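Local structure of hypothetical protein Atu2327 (Agrobacterium tumefaciens, 2O8I) at residues T108-F113 with T133-N138. The protein is of unknown function but probably decarboxylates 2-oxo-4-hydroxy-4-carboxy-5-ureidoimidazoline, as an OHCU decarboxylase, in the breakdown of urate. Sequence-based numbering, arbitrary orientation.
Sequences TEKFGF and TRIDNN
Two helix C-termini meet here at the surface of the all-helical OHCU decarboxylase fold: the last turn of helix 94-111, and the end of helix 124-135 with the turn leading into helix 139-161.

The polar link is a hydrogen bond from a lysine to a carbonyl at the end of helix 124-135. Lys110 sends its chain across with CG anti to the backbone N (chi1 -176°) and stays extended until it bends at chi4. NZ then donates to Ile135 O at 3.1 Å, nearly along the C=O axis (163°), where the ammonium would probably be stabilised by the negative end of the helix dipole. Asn137 O, in the turn after the helix, lies 3.1 Å from Lys110 NZ.

Apolar contact runs alongside. The lysine chain crosses the Ile135 side chain obliquely, its CD 4.1 Å from CD1 of Ile135, while its CG sits over the centre of the Phe111 ring, 3.9 Å above the plane. Phe111, with CG anti to its own carbonyl carbon (chi1 -62°), pushes the ring tip in among backbone carbonyls, CZ being 3.7 Å from Arg134 O. Its side chain also touches Glu142 of helix 139-161, the helix whose N-cap is Asn138.

Behind this surface layer, Arg134 bonds to Ile116 O through NH1 and forms a salt bridge with Glu142 through NE. Gly112, just past helix 94-111, has positive phi, and its N closes the final turn on Thr108 O at 2.8 Å. At the ring edge, Asn137 O lies in the plane of Phe111, 3.5 Å from CZ.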
loop_
_atom_site.group_PDB
_atom_site.type_symbol
_atom_site.label_atom_id
_atom_site.label_comp_id
_atom_site.label_asym_id
_atom_site.label_seq_id
_atom_site.Cartn_x
_atom_site.Cartn_y
_atom_site.Cartn_z
ATOM N N THR A 108 -5.652 -16.845 -2.924
ATOM C CA THR A 108 -4.281 -16.934 -3.391
ATOM C C THR A 108 -3.779 -18.394 -3.391
ATOM O O THR A 108 -2.996 -18.773 -4.260
ATOM C CB THR A 108 -3.317 -15.873 -2.708
ATOM O OG1 THR A 108 -1.968 -16.272 -2.892
ATOM C CG2 THR A 108 -3.541 -15.757 -1.259
ATOM N N GLU A 109 -4.284 -19.225 -2.479
ATOM C CA GLU A 109 -3.880 -20.625 -2.454
ATOM C C GLU A 109 -4.402 -21.289 -3.727
ATOM O O GLU A 109 -3.727 -22.144 -4.282
ATOM C CB GLU A 109 -4.343 -21.340 -1.173
ATOM C CG GLU A 109 -4.312 -22.925 -1.173
ATOM C CD GLU A 109 -2.904 -23.573 -1.442
ATOM O OE1 GLU A 109 -1.863 -23.024 -0.995
ATOM O OE2 GLU A 109 -2.840 -24.650 -2.095
ATOM N N LYS A 110 -5.565 -20.861 -4.224
ATOM C CA LYS A 110 -6.125 -21.433 -5.454
ATOM C C LYS A 110 -5.498 -20.831 -6.731
ATOM O O LYS A 110 -5.181 -21.577 -7.655
ATOM C CB LYS A 110 -7.643 -21.271 -5.479
ATOM C CG LYS A 110 -8.365 -21.907 -6.680
ATOM C CD LYS A 110 -9.869 -22.005 -6.402
ATOM C CE LYS A 110 -10.597 -23.087 -7.241
ATOM N NZ LYS A 110 -11.000 -22.528 -8.569
ATOM N N PHE A 111 -5.298 -19.508 -6.780
ATOM C CA PHE A 111 -4.882 -18.844 -8.028
ATOM C C PHE A 111 -3.421 -18.441 -8.107
ATOM O O PHE A 111 -2.872 -18.321 -9.202
ATOM C CB PHE A 111 -5.799 -17.661 -8.347
ATOM C CG PHE A 111 -7.213 -18.071 -8.573
ATOM C CD1 PHE A 111 -7.562 -18.813 -9.703
ATOM C CD2 PHE A 111 -8.188 -17.787 -7.637
ATOM C CE1 PHE A 111 -8.860 -19.249 -9.907
ATOM C CE2 PHE A 111 -9.498 -18.214 -7.831
ATOM C CZ PHE A 111 -9.829 -18.956 -8.968
ATOM N N GLY A 112 -2.789 -18.235 -6.951
ATOM C CA GLY A 112 -1.365 -17.898 -6.888
ATOM C C GLY A 112 -1.073 -16.418 -6.998
ATOM O O GLY A 112 0.046 -16.033 -7.364
ATOM N N PHE A 113 -2.090 -15.603 -6.726
ATOM C CA PHE A 113 -1.964 -14.151 -6.601
ATOM C C PHE A 113 -3.112 -13.666 -5.721
ATOM O O PHE A 113 -4.125 -14.368 -5.610
ATOM C CB PHE A 113 -1.968 -13.429 -7.975
ATOM C CG PHE A 113 -3.028 -13.913 -8.951
ATOM C CD1 PHE A 113 -2.698 -14.824 -9.959
ATOM C CD2 PHE A 113 -4.353 -13.446 -8.872
ATOM C CE1 PHE A 113 -3.682 -15.284 -10.876
ATOM C CE2 PHE A 113 -5.348 -13.900 -9.781
ATOM C CZ PHE A 113 -5.014 -14.815 -10.784
ATOM N N THR A 133 -18.550 -15.622 -6.146
ATOM C CA THR A 133 -18.547 -15.856 -7.564
ATOM C C THR A 133 -17.134 -16.257 -8.029
ATOM O O THR A 133 -16.964 -17.268 -8.707
ATOM C CB THR A 133 -18.946 -14.532 -8.301
ATOM O OG1 THR A 133 -20.318 -14.237 -8.060
ATOM C CG2 THR A 133 -18.682 -14.582 -9.820
ATOM N N ARG A 134 -16.127 -15.464 -7.670
ATOM C CA ARG A 134 -14.815 -15.582 -8.318
ATOM C C ARG A 134 -13.957 -16.786 -7.895
ATOM O O ARG A 134 -13.171 -17.285 -8.710
ATOM C CB ARG A 134 -14.020 -14.283 -8.194
ATOM C CG ARG A 134 -14.645 -13.160 -8.985
ATOM C CD ARG A 134 -13.977 -11.818 -8.719
ATOM N NE ARG A 134 -12.521 -11.879 -8.827
ATOM C CZ ARG A 134 -11.723 -10.837 -8.628
ATOM N NH1 ARG A 134 -12.245 -9.662 -8.331
ATOM N NH2 ARG A 134 -10.406 -10.954 -8.724
ATOM N N ILE A 135 -14.102 -17.247 -6.645
ATOM C CA ILE A 135 -13.341 -18.402 -6.181
ATOM C C ILE A 135 -13.678 -19.615 -7.046
ATOM O O ILE A 135 -12.856 -20.500 -7.231
ATOM C CB ILE A 135 -13.543 -18.698 -4.666
ATOM C CG1 ILE A 135 -12.520 -19.732 -4.140
ATOM C CG2 ILE A 135 -14.959 -19.219 -4.368
ATOM C CD1 ILE A 135 -11.121 -19.198 -3.739
ATOM N N ASP A 136 -14.878 -19.633 -7.612
ATOM C CA ASP A 136 -15.333 -20.761 -8.432
ATOM C C ASP A 136 -14.939 -20.695 -9.910
ATOM O O ASP A 136 -15.288 -21.599 -10.678
ATOM C CB ASP A 136 -16.852 -20.922 -8.308
ATOM C CG ASP A 136 -17.267 -21.557 -6.978
ATOM O OD1 ASP A 136 -16.434 -22.252 -6.317
ATOM O OD2 ASP A 136 -18.446 -21.370 -6.600
ATOM N N ASN A 137 -14.242 -19.643 -10.323
ATOM C CA ASN A 137 -13.794 -19.579 -11.700
ATOM C C ASN A 137 -12.534 -20.406 -11.928
ATOM O O ASN A 137 -11.938 -20.894 -10.971
ATOM C CB ASN A 137 -13.555 -18.130 -12.133
ATOM C CG ASN A 137 -14.833 -17.291 -12.126
ATOM O OD1 ASN A 137 -14.760 -16.062 -12.149
ATOM N ND2 ASN A 137 -16.001 -17.948 -12.084
ATOM N N ASN A 138 -12.145 -20.570 -13.189
ATOM C CA ASN A 138 -10.926 -21.277 -13.525
ATOM C C ASN A 138 -9.816 -20.242 -13.736
ATOM O O ASN A 138 -10.095 -19.045 -13.863
ATOM C CB ASN A 138 -11.124 -22.156 -14.770
ATOM C CG ASN A 138 -11.358 -21.332 -16.045
ATOM O OD1 ASN A 138 -10.625 -20.390 -16.337
ATOM N ND2 ASN A 138 -12.372 -21.694 -16.808
#